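Local coordinates for glycosyl hydrolase family 2, TIM barrel domain protein (Parabacteroides merdae ATCC 43184, PDB 6DXU) that probably hydrolyses beta-glucuronides, as a gut bacterial beta-glucuronidase of glycoside hydrolase family 2, at residues D[272-278]-D[305-309]; D[419-425]-D[460-466]. All blocks are in the same frame, centred on the assembly; numbering follows the deposited sequence.

Contact 1 (D[272-278]-D[305-309]); sequences IKNPVLW and FGFRH. With BCN (bicine), chain M.
Leu277 and Phe307 bring the backbones of 272-278 and 305-309 to a CA-CA distance of 5.1 Å, and one direct backbone hydrogen bond joins them there. Trp278 N donates to Phe307 O at 2.7 Å, nearly straight at the hydrogen (166°). The same oxygen also receives a CA-H...O contact from Leu277. At Val276 the backbones are linked through a water, which donates a hydrogen bond to Val276 O and accepts one from Phe307 N, so that both backbone groups are satisfied.

Among the side chains, Phe307 is the central piece. With CG anti to its carbonyl carbon (chi1 -73°), its ring reaches back toward the end of strand 263-273. There Ile272 CD1 meets the ring edge, 3.6 Å from Phe307 CE2. Pro275 CB lies equally close to Phe307 CD2, its rigid ring giving a compact apolar surface where the chain turns. Leu277 crosses the base of the phenylalanine at about a right angle, CD2 packing on CB at 4.1 Å. A large flat apolar residue suits this place, since Tyr286 meets the same ring edge-to-face and Ser211 also touches it.

Farther along, Trp278 CB faces Gly306, where a side chain would come too close to it. The indole NE1 is bonded to Asp379 O. Arg308 sets its CB 3.4 Å from Trp278 O, while its guanidinium leads away to a partner in the barrel, Pro420 O.

At the far end, Ile272 CG1 lies 4.0 Å from C3 of bicine, whose pocket includes Ile272 and Lys273. Phe307 thus packs among residues from both sheets of this family 2 beta-sandwich domain, Ile272 and Ser211 from one and Tyr286 from the other, just before the chain enters the TIM barrel.

Contact 2 (D[419-425]-D[460-466]); sequences HPAVIIW and DDTRMTA
Asp460 OD2 is gripped from two sides: Trp425 NE1 donates to it across the contact at 2.9 Å, and Arg463 NH1 forms a salt bridge with it. The two donors come from opposite faces of the carboxylate plane, the indole on the anti side and the guanidinium on the syn side. Indole and carboxylate planes stand 69° apart, yet the oxygen lies close to the ring plane. Asp460 OD1 accepts from Thr462 N, closing an Asx turn, and from Thr462 OG1 through its syn lone pair. With four donors, the carboxylate is held against rotation and is probably kept ionised.

Arg463 CG is anti to the carbonyl carbon (chi1 -67°), which sends the chain, extended from CG to NE, alongside the indole, its CD 3.5 Å from Trp425 NE1. Its NE donates to Val422 O at 2.8 Å; this oxygen lies in the guanidinium plane, although the donor stands above the carbonyl plane. NH2 makes a weak, bent bond to His419 O and another bond to His417 O. Arginine suits the place because its planar N-H groups can serve a carboxylate and several carbonyls at once; a leucine here would probably leave Asp460 without its counter-charge and the turn at 419-422 less firmly tied. Val422 CG1 lies 3.6 Å above one face of the indole, toward its rim.

Beyond this cluster the strands pair in parallel. Met464 N bonds to Ile423 O, Trp425 N to Met464 O at 2.8 Å, and Ala466 N to Trp425 O. Ile424 CG2 packs 3.6 Å from the small Ala466 CB, beside Trp386.

Strands 422-429 and 464-468 are neighbours in the TIM barrel, joined through helix 442-459 as a beta-alpha-beta unit. Strand 384-388 flanks 422-429 on its other edge, and helix 399-416 packs on Trp425 through Met412, Ile413 and His416.

Overall arrangement
After the sheets of its N-terminal part, the chain forms the strands between 203 and 305, where contact 1 closes a loop of 26 residues, mostly strand, between 272-278 and 305-309. The chain then passes into the TIM barrel, and contact 2 closes a second loop of 34 residues, built largely of helix 442-459. The loops follow in series, neither enclosing nor crossing the other. Their centres are about 16 Å apart, and Arg308 bridges them: its NE probably hydrogen-bonds to Pro420 O at 2.7 Å, while NH2 makes a weak bond to Val422 O. Gly306 N also touches Pro420 CG. The two-sheet domain is thus fastened to the start of barrel strand 422-429.

Contact 1 (D[272-278]-D[305-309])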
ATOM      1  N   ILE D 272     -36.785 -11.024 -38.811  1.00 35.03           N
ATOM      2  CA  ILE D 272     -37.006 -10.301 -40.059  1.00 38.71           C
ATOM      3  C   ILE D 272     -36.941 -11.307 -41.196  1.00 36.86           C
ATOM      4  O   ILE D 272     -35.906 -11.951 -41.402  1.00 34.10           O
ATOM      5  CB  ILE D 272     -35.973  -9.187 -40.272  1.00 41.63           C
ATOM      6  CG1 ILE D 272     -35.938  -8.247 -39.066  1.00 46.58           C
ATOM      7  CG2 ILE D 272     -36.281  -8.418 -41.561  1.00 37.74           C
ATOM      8  CD1 ILE D 272     -34.972  -7.093 -39.231  1.00 48.87           C
ATOM      9  N   LYS D 273     -38.046 -11.459 -41.920  1.00 39.33           N
ATOM     10  CA  LYS D 273     -38.045 -12.301 -43.107  1.00 36.21           C
ATOM     11  C   LYS D 273     -37.452 -11.512 -44.272  1.00 27.99           C
ATOM     12  O   LYS D 273     -37.690 -10.308 -44.407  1.00 33.77           O
ATOM     13  CB  LYS D 273     -39.464 -12.775 -43.445  1.00 34.12           C
ATOM     14  N   ASN D 274     -36.672 -12.196 -45.105  1.00 27.76           N
ATOM     15  CA  ASN D 274     -35.997 -11.587 -46.250  1.00 26.84           C
ATOM     16  C   ASN D 274     -35.219 -10.339 -45.864  1.00 28.33           C
ATOM     17  O   ASN D 274     -35.390  -9.271 -46.498  1.00 27.89           O
ATOM     18  CB  ASN D 274     -36.996 -11.258 -47.352  1.00 28.63           C
ATOM     19  CG  ASN D 274     -37.867 -12.427 -47.728  1.00 34.89           C
ATOM     20  OD1 ASN D 274     -37.368 -13.515 -48.011  1.00 35.66           O
ATOM     21  ND2 ASN D 274     -39.189 -12.209 -47.737  1.00 30.25           N
ATOM     22  N   PRO D 275     -34.326 -10.403 -44.886  1.00 27.36           N
ATOM     23  CA  PRO D 275     -33.583  -9.195 -44.513  1.00 29.78           C
ATOM     24  C   PRO D 275     -32.667  -8.769 -45.649  1.00 28.76           C
ATOM     25  O   PRO D 275     -32.207  -9.586 -46.448  1.00 30.42           O
ATOM     26  CB  PRO D 275     -32.786  -9.630 -43.277  1.00 26.24           C
ATOM     27  CG  PRO D 275     -32.570 -11.093 -43.485  1.00 29.54           C
ATOM     28  CD  PRO D 275     -33.834 -11.597 -44.179  1.00 24.68           C
ATOM     29  N   VAL D 276     -32.445  -7.459 -45.746  1.00 26.50           N
ATOM     30  CA  VAL D 276     -31.445  -6.943 -46.670  1.00 28.44           C
ATOM     31  C   VAL D 276     -30.052  -7.216 -46.120  1.00 29.50           C
ATOM     32  O   VAL D 276     -29.741  -6.872 -44.970  1.00 31.84           O
ATOM     33  CB  VAL D 276     -31.669  -5.445 -46.911  1.00 34.28           C
ATOM     34  CG1 VAL D 276     -30.625  -4.923 -47.862  1.00 34.32           C
ATOM     35  CG2 VAL D 276     -33.078  -5.212 -47.460  1.00 37.59           C
ATOM     36  N   LEU D 277     -29.206  -7.841 -46.930  1.00 29.53           N
ATOM     37  CA  LEU D 277     -27.916  -8.301 -46.446  1.00 29.10           C
ATOM     38  C   LEU D 277     -26.853  -7.221 -46.610  1.00 28.14           C
ATOM     39  O   LEU D 277     -26.868  -6.451 -47.573  1.00 34.77           O
ATOM     40  CB  LEU D 277     -27.479  -9.574 -47.171  1.00 32.98           C
ATOM     41  CG  LEU D 277     -28.427 -10.775 -47.079  1.00 31.88           C
ATOM     42  CD1 LEU D 277     -27.739 -12.044 -47.577  1.00 29.32           C
ATOM     43  CD2 LEU D 277     -28.904 -10.966 -45.642  1.00 31.90           C
ATOM     44  N   TRP D 278     -25.938  -7.173 -45.653  1.00 24.48           N
ATOM     45  CA  TRP D 278     -24.746  -6.342 -45.755  1.00 24.42           C
ATOM     46  C   TRP D 278     -23.708  -7.074 -46.596  1.00 20.93           C
ATOM     47  O   TRP D 278     -23.467  -8.267 -46.401  1.00 23.74           O
ATOM     48  CB  TRP D 278     -24.188  -6.047 -44.352  1.00 22.79           C
ATOM     49  CG  TRP D 278     -23.032  -5.078 -44.302  1.00 23.55           C
ATOM     50  CD1 TRP D 278     -23.097  -3.726 -44.075  1.00 22.88           C
ATOM     51  CD2 TRP D 278     -21.643  -5.387 -44.480  1.00 21.01           C
ATOM     52  NE1 TRP D 278     -21.827  -3.181 -44.092  1.00 21.54           N
ATOM     53  CE2 TRP D 278     -20.922  -4.177 -44.346  1.00 22.41           C
ATOM     54  CE3 TRP D 278     -20.937  -6.568 -44.740  1.00 21.38           C
ATOM     55  CZ2 TRP D 278     -19.528  -4.115 -44.462  1.00 21.85           C
ATOM     56  CZ3 TRP D 278     -19.556  -6.507 -44.854  1.00 22.11           C
ATOM     57  CH2 TRP D 278     -18.865  -5.289 -44.711  1.00 22.73           C
ATOM     58  N   PHE D 305     -26.631  -1.756 -37.401  1.00 22.80           N
ATOM     59  CA  PHE D 305     -26.153  -3.128 -37.481  1.00 24.71           C
ATOM     60  C   PHE D 305     -26.445  -3.645 -38.881  1.00 24.80           C
ATOM     61  O   PHE D 305     -27.168  -3.015 -39.654  1.00 24.63           O
ATOM     62  CB  PHE D 305     -26.806  -4.008 -36.404  1.00 26.04           C
ATOM     63  CG  PHE D 305     -28.247  -4.363 -36.695  1.00 26.62           C
ATOM     64  CD1 PHE D 305     -29.266  -3.463 -36.405  1.00 25.58           C
ATOM     65  CD2 PHE D 305     -28.578  -5.592 -37.249  1.00 27.53           C
ATOM     66  CE1 PHE D 305     -30.597  -3.781 -36.659  1.00 29.12           C
ATOM     67  CE2 PHE D 305     -29.914  -5.913 -37.518  1.00 27.81           C
ATOM     68  CZ  PHE D 305     -30.913  -5.007 -37.212  1.00 24.08           C
ATOM     69  N   GLY D 306     -25.882  -4.800 -39.198  1.00 24.02           N
ATOM     70  CA  GLY D 306     -26.117  -5.410 -40.495  1.00 25.65           C
ATOM     71  C   GLY D 306     -26.248  -6.912 -40.372  1.00 28.86           C
ATOM     72  O   GLY D 306     -25.711  -7.529 -39.451  1.00 27.28           O
ATOM     73  N   PHE D 307     -26.984  -7.499 -41.325  1.00 24.98           N
ATOM     74  CA  PHE D 307     -27.143  -8.944 -41.445  1.00 26.17           C
ATOM     75  C   PHE D 307     -26.154  -9.459 -42.486  1.00 22.44           C
ATOM     76  O   PHE D 307     -26.188  -9.018 -43.640  1.00 26.83           O
ATOM     77  CB  PHE D 307     -28.573  -9.309 -41.877  1.00 22.36           C
ATOM     78  CG  PHE D 307     -29.620  -9.134 -40.795  1.00 21.31           C
ATOM     79  CD1 PHE D 307     -29.685 -10.017 -39.717  1.00 27.44           C
ATOM     80  CD2 PHE D 307     -30.543  -8.100 -40.872  1.00 23.70           C
ATOM     81  CE1 PHE D 307     -30.649  -9.873 -38.728  1.00 25.49           C
ATOM     82  CE2 PHE D 307     -31.517  -7.948 -39.897  1.00 25.11           C
ATOM     83  CZ  PHE D 307     -31.565  -8.833 -38.817  1.00 27.25           C
ATOM     84  N   ARG D 308     -25.313 -10.416 -42.103  1.00 21.84           N
ATOM     85  CA  ARG D 308     -24.462 -11.074 -43.088  1.00 20.78           C
ATOM     86  C   ARG D 308     -23.945 -12.382 -42.508  1.00 23.72           C
ATOM     87  O   ARG D 308     -23.780 -12.521 -41.292  1.00 27.50           O
ATOM     88  CB  ARG D 308     -23.298 -10.175 -43.536  1.00 23.49           C
ATOM     89  CG  ARG D 308     -22.043 -10.225 -42.654  1.00 22.17           C
ATOM     90  CD  ARG D 308     -22.267  -9.520 -41.314  1.00 23.55           C
ATOM     91  NE  ARG D 308     -21.054  -9.521 -40.503  1.00 24.15           N
ATOM     92  CZ  ARG D 308     -20.665 -10.538 -39.742  1.00 26.53           C
ATOM     93  NH1 ARG D 308     -21.405 -11.646 -39.667  1.00 26.30           N
ATOM     94  NH2 ARG D 308     -19.539 -10.446 -39.046  1.00 27.74           N
ATOM     95  N   HIS D 309     -23.725 -13.348 -43.394  1.00 26.94           N
ATOM     96  CA  HIS D 309     -23.212 -14.667 -43.045  1.00 25.05           C
ATOM     97  C   HIS D 309     -21.773 -14.782 -43.522  1.00 25.91           C
ATOM     98  O   HIS D 309     -21.476 -14.464 -44.677  1.00 24.64           O
ATOM     99  CB  HIS D 309     -24.065 -15.770 -43.693  1.00 26.07           C
ATOM    100  CG  HIS D 309     -23.666 -17.153 -43.288  1.00 28.22           C
ATOM    101  ND1 HIS D 309     -22.709 -17.877 -43.965  1.00 30.80           N
ATOM    102  CD2 HIS D 309     -24.096 -17.948 -42.279  1.00 36.44           C
ATOM    103  CE1 HIS D 309     -22.555 -19.053 -43.381  1.00 30.18           C
ATOM    104  NE2 HIS D 309     -23.383 -19.120 -42.354  1.00 33.53           N
TER
HETATM  105  N1  BCN M 902     -40.894  -8.354 -37.313  1.00 50.32           N
HETATM  106  C1  BCN M 902     -40.309  -8.977 -36.139  1.00 52.79           C
HETATM  107  C2  BCN M 902     -41.248  -9.899 -35.361  1.00 54.44           C
HETATM  108  O21 BCN M 902     -42.484  -9.905 -35.594  1.00 65.13           O
HETATM  109  O22 BCN M 902     -40.763 -10.659 -34.473  1.00 45.11           O
HETATM  110  C3  BCN M 902     -39.785  -7.834 -38.115  1.00 51.93           C
HETATM  111  C4  BCN M 902     -40.220  -7.505 -39.550  1.00 46.04           C
HETATM  112  O4  BCN M 902     -40.351  -8.688 -40.293  1.00 50.26           O
HETATM  113  C5  BCN M 902     -41.656  -7.204 -36.849  1.00 52.32           C
HETATM  114  C6  BCN M 902     -43.051  -7.164 -37.469  1.00 58.96           C
HETATM  115  O6  BCN M 902     -43.586  -5.887 -37.234  1.00 58.89           O
HETATM  116  O   HOH W   1     -28.044  -5.545 -43.255  1.00 22.43           O

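Contact 2 (D[419-425]-D[460-466])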
ATOM      1  N   HIS D 419     -20.624  -3.943 -35.039  1.00 18.98           N
ATOM      2  CA  HIS D 419     -20.239  -3.597 -36.408  1.00 21.56           C
ATOM      3  C   HIS D 419     -20.297  -4.806 -37.334  1.00 19.18           C
ATOM      4  O   HIS D 419     -19.512  -5.744 -37.155  1.00 19.49           O
ATOM      5  CB  HIS D 419     -18.831  -3.002 -36.435  1.00 20.62           C
ATOM      6  CG  HIS D 419     -18.740  -1.687 -35.734  1.00 24.97           C
ATOM      7  ND1 HIS D 419     -19.260  -0.529 -36.269  1.00 20.31           N
ATOM      8  CD2 HIS D 419     -18.234  -1.354 -34.521  1.00 21.35           C
ATOM      9  CE1 HIS D 419     -19.064   0.466 -35.419  1.00 25.30           C
ATOM     10  NE2 HIS D 419     -18.436  -0.005 -34.357  1.00 22.03           N
ATOM     11  N   PRO D 420     -21.141  -4.812 -38.366  1.00 20.59           N
ATOM     12  CA  PRO D 420     -21.145  -5.969 -39.278  1.00 21.26           C
ATOM     13  C   PRO D 420     -19.820  -6.162 -40.004  1.00 19.74           C
ATOM     14  O   PRO D 420     -19.508  -7.288 -40.413  1.00 19.87           O
ATOM     15  CB  PRO D 420     -22.300  -5.662 -40.251  1.00 21.09           C
ATOM     16  CG  PRO D 420     -22.460  -4.179 -40.190  1.00 23.39           C
ATOM     17  CD  PRO D 420     -22.135  -3.798 -38.756  1.00 23.67           C
ATOM     18  N   ALA D 421     -19.013  -5.111 -40.152  1.00 21.69           N
ATOM     19  CA  ALA D 421     -17.718  -5.268 -40.816  1.00 18.23           C
ATOM     20  C   ALA D 421     -16.813  -6.265 -40.102  1.00 19.42           C
ATOM     21  O   ALA D 421     -16.012  -6.946 -40.751  1.00 20.08           O
ATOM     22  CB  ALA D 421     -17.017  -3.908 -40.925  1.00 22.70           C
ATOM     23  N   VAL D 422     -16.889  -6.354 -38.772  1.00 21.47           N
ATOM     24  CA  VAL D 422     -15.894  -7.142 -38.049  1.00 18.10           C
ATOM     25  C   VAL D 422     -16.161  -8.629 -38.248  1.00 18.45           C
ATOM     26  O   VAL D 422     -17.272  -9.118 -37.999  1.00 19.07           O
ATOM     27  CB  VAL D 422     -15.887  -6.782 -36.554  1.00 19.52           C
ATOM     28  CG1 VAL D 422     -14.854  -7.633 -35.813  1.00 21.20           C
ATOM     29  CG2 VAL D 422     -15.617  -5.285 -36.356  1.00 18.82           C
ATOM     30  N   ILE D 423     -15.136  -9.355 -38.691  1.00 17.64           N
ATOM     31  CA  ILE D 423     -15.184 -10.813 -38.757  1.00 21.43           C
ATOM     32  C   ILE D 423     -14.147 -11.488 -37.875  1.00 23.31           C
ATOM     33  O   ILE D 423     -14.266 -12.698 -37.635  1.00 21.52           O
ATOM     34  CB  ILE D 423     -15.014 -11.316 -40.204  1.00 21.31           C
ATOM     35  CG1 ILE D 423     -13.716 -10.734 -40.792  1.00 23.68           C
ATOM     36  CG2 ILE D 423     -16.239 -10.956 -41.028  1.00 17.86           C
ATOM     37  CD1 ILE D 423     -13.281 -11.354 -42.136  1.00 24.61           C
ATOM     38  N   ILE D 424     -13.108 -10.788 -37.419  1.00 22.05           N
ATOM     39  CA  ILE D 424     -12.010 -11.415 -36.690  1.00 22.29           C
ATOM     40  C   ILE D 424     -11.611 -10.546 -35.506  1.00 21.85           C
ATOM     41  O   ILE D 424     -11.376  -9.342 -35.663  1.00 18.83           O
ATOM     42  CB  ILE D 424     -10.785 -11.655 -37.598  1.00 20.90           C
ATOM     43  CG1 ILE D 424     -11.037 -12.837 -38.539  1.00 22.65           C
ATOM     44  CG2 ILE D 424      -9.535 -11.901 -36.759  1.00 19.09           C
ATOM     45  CD1 ILE D 424      -9.987 -12.977 -39.644  1.00 22.78           C
ATOM     46  N   TRP D 425     -11.508 -11.161 -34.331  1.00 20.26           N
ATOM     47  CA  TRP D 425     -10.839 -10.545 -33.190  1.00 19.90           C
ATOM     48  C   TRP D 425      -9.438 -11.134 -33.076  1.00 18.19           C
ATOM     49  O   TRP D 425      -9.280 -12.342 -32.860  1.00 19.08           O
ATOM     50  CB  TRP D 425     -11.612 -10.768 -31.893  1.00 18.78           C
ATOM     51  CG  TRP D 425     -13.071 -10.318 -31.879  1.00 17.80           C
ATOM     52  CD1 TRP D 425     -14.163 -11.124 -31.645  1.00 19.77           C
ATOM     53  CD2 TRP D 425     -13.590  -8.984 -32.043  1.00 18.62           C
ATOM     54  NE1 TRP D 425     -15.317 -10.375 -31.664  1.00 20.99           N
ATOM     55  CE2 TRP D 425     -15.001  -9.065 -31.910  1.00 19.13           C
ATOM     56  CE3 TRP D 425     -13.003  -7.731 -32.293  1.00 19.33           C
ATOM     57  CZ2 TRP D 425     -15.833  -7.941 -32.002  1.00 19.24           C
ATOM     58  CZ3 TRP D 425     -13.824  -6.617 -32.395  1.00 18.47           C
ATOM     59  CH2 TRP D 425     -15.229  -6.729 -32.261  1.00 18.78           C
ATOM     60  N   ASP D 460     -18.184 -13.462 -27.542  1.00 19.00           N
ATOM     61  CA  ASP D 460     -18.768 -13.285 -28.876  1.00 24.48           C
ATOM     62  C   ASP D 460     -18.364 -14.494 -29.726  1.00 25.78           C
ATOM     63  O   ASP D 460     -17.341 -14.455 -30.410  1.00 27.78           O
ATOM     64  CB  ASP D 460     -18.287 -11.993 -29.513  1.00 23.27           C
ATOM     65  CG  ASP D 460     -18.784 -11.821 -30.936  1.00 25.62           C
ATOM     66  OD1 ASP D 460     -19.789 -12.470 -31.320  1.00 24.40           O
ATOM     67  OD2 ASP D 460     -18.156 -11.036 -31.682  1.00 23.91           O
ATOM     68  N   ASP D 461     -19.191 -15.534 -29.711  1.00 26.47           N
ATOM     69  CA  ASP D 461     -18.838 -16.709 -30.494  1.00 29.06           C
ATOM     70  C   ASP D 461     -19.240 -16.592 -31.958  1.00 33.31           C
ATOM     71  O   ASP D 461     -19.134 -17.584 -32.686  1.00 32.07           O
ATOM     72  CB  ASP D 461     -19.447 -17.979 -29.886  1.00 34.99           C
ATOM     73  CG  ASP D 461     -20.952 -18.067 -30.080  1.00 45.62           C
ATOM     74  OD1 ASP D 461     -21.496 -19.189 -29.973  1.00 57.53           O
ATOM     75  OD2 ASP D 461     -21.579 -17.038 -30.407  1.00 43.87           O
ATOM     76  N   THR D 462     -19.725 -15.435 -32.405  1.00 23.39           N
ATOM     77  CA  THR D 462     -20.058 -15.271 -33.813  1.00 28.04           C
ATOM     78  C   THR D 462     -18.862 -14.847 -34.643  1.00 29.79           C
ATOM     79  O   THR D 462     -18.991 -14.703 -35.864  1.00 27.77           O
ATOM     80  CB  THR D 462     -21.174 -14.235 -34.016  1.00 30.32           C
ATOM     81  OG1 THR D 462     -20.637 -12.907 -33.881  1.00 27.76           O
ATOM     82  CG2 THR D 462     -22.313 -14.451 -33.029  1.00 30.42           C
ATOM     83  N   ARG D 463     -17.714 -14.589 -34.025  1.00 25.95           N
ATOM     84  CA  ARG D 463     -16.563 -14.163 -34.802  1.00 25.30           C
ATOM     85  C   ARG D 463     -15.382 -15.092 -34.538  1.00 22.49           C
ATOM     86  O   ARG D 463     -15.369 -15.863 -33.572  1.00 26.61           O
ATOM     87  CB  ARG D 463     -16.243 -12.705 -34.485  1.00 28.37           C
ATOM     88  CG  ARG D 463     -17.396 -11.824 -35.007  1.00 28.48           C
ATOM     89  CD  ARG D 463     -17.130 -10.426 -34.688  1.00 29.33           C
ATOM     90  NE  ARG D 463     -18.009  -9.463 -35.346  1.00 26.24           N
ATOM     91  CZ  ARG D 463     -19.016  -8.847 -34.749  1.00 23.93           C
ATOM     92  NH1 ARG D 463     -19.301  -9.121 -33.478  1.00 22.22           N
ATOM     93  NH2 ARG D 463     -19.696  -7.918 -35.407  1.00 21.71           N
ATOM     94  N   MET D 464     -14.413 -15.050 -35.445  1.00 19.04           N
ATOM     95  CA  MET D 464     -13.228 -15.889 -35.365  1.00 20.91           C
ATOM     96  C   MET D 464     -12.112 -15.161 -34.616  1.00 21.34           C
ATOM     97  O   MET D 464     -11.972 -13.943 -34.716  1.00 21.17           O
ATOM     98  CB  MET D 464     -12.735 -16.259 -36.766  1.00 21.39           C
ATOM     99  CG  MET D 464     -13.763 -16.998 -37.649  1.00 25.51           C
ATOM    100  SD  MET D 464     -14.005 -18.671 -37.015  1.00 28.93           S
ATOM    101  CE  MET D 464     -13.075 -19.591 -38.237  1.00 26.78           C
ATOM    102  N   THR D 465     -11.324 -15.919 -33.857  1.00 16.73           N
ATOM    103  CA  THR D 465     -10.086 -15.374 -33.306  1.00 18.54           C
ATOM    104  C   THR D 465      -8.931 -15.631 -34.271  1.00 20.04           C
ATOM    105  O   THR D 465      -8.957 -16.567 -35.081  1.00 20.08           O
ATOM    106  CB  THR D 465      -9.748 -15.981 -31.937  1.00 17.34           C
ATOM    107  OG1 THR D 465      -9.475 -17.380 -32.092  1.00 22.69           O
ATOM    108  CG2 THR D 465     -10.890 -15.787 -30.946  1.00 18.48           C
ATOM    109  N   ALA D 466      -7.890 -14.811 -34.154  1.00 18.90           N
ATOM    110  CA  ALA D 466      -6.714 -14.982 -35.002  1.00 20.36           C
ATOM    111  C   ALA D 466      -5.483 -14.410 -34.318  1.00 21.04           C
ATOM    112  O   ALA D 466      -5.583 -13.577 -33.415  1.00 21.58           O
ATOM    113  CB  ALA D 466      -6.888 -14.306 -36.371  1.00 19.44           C
TER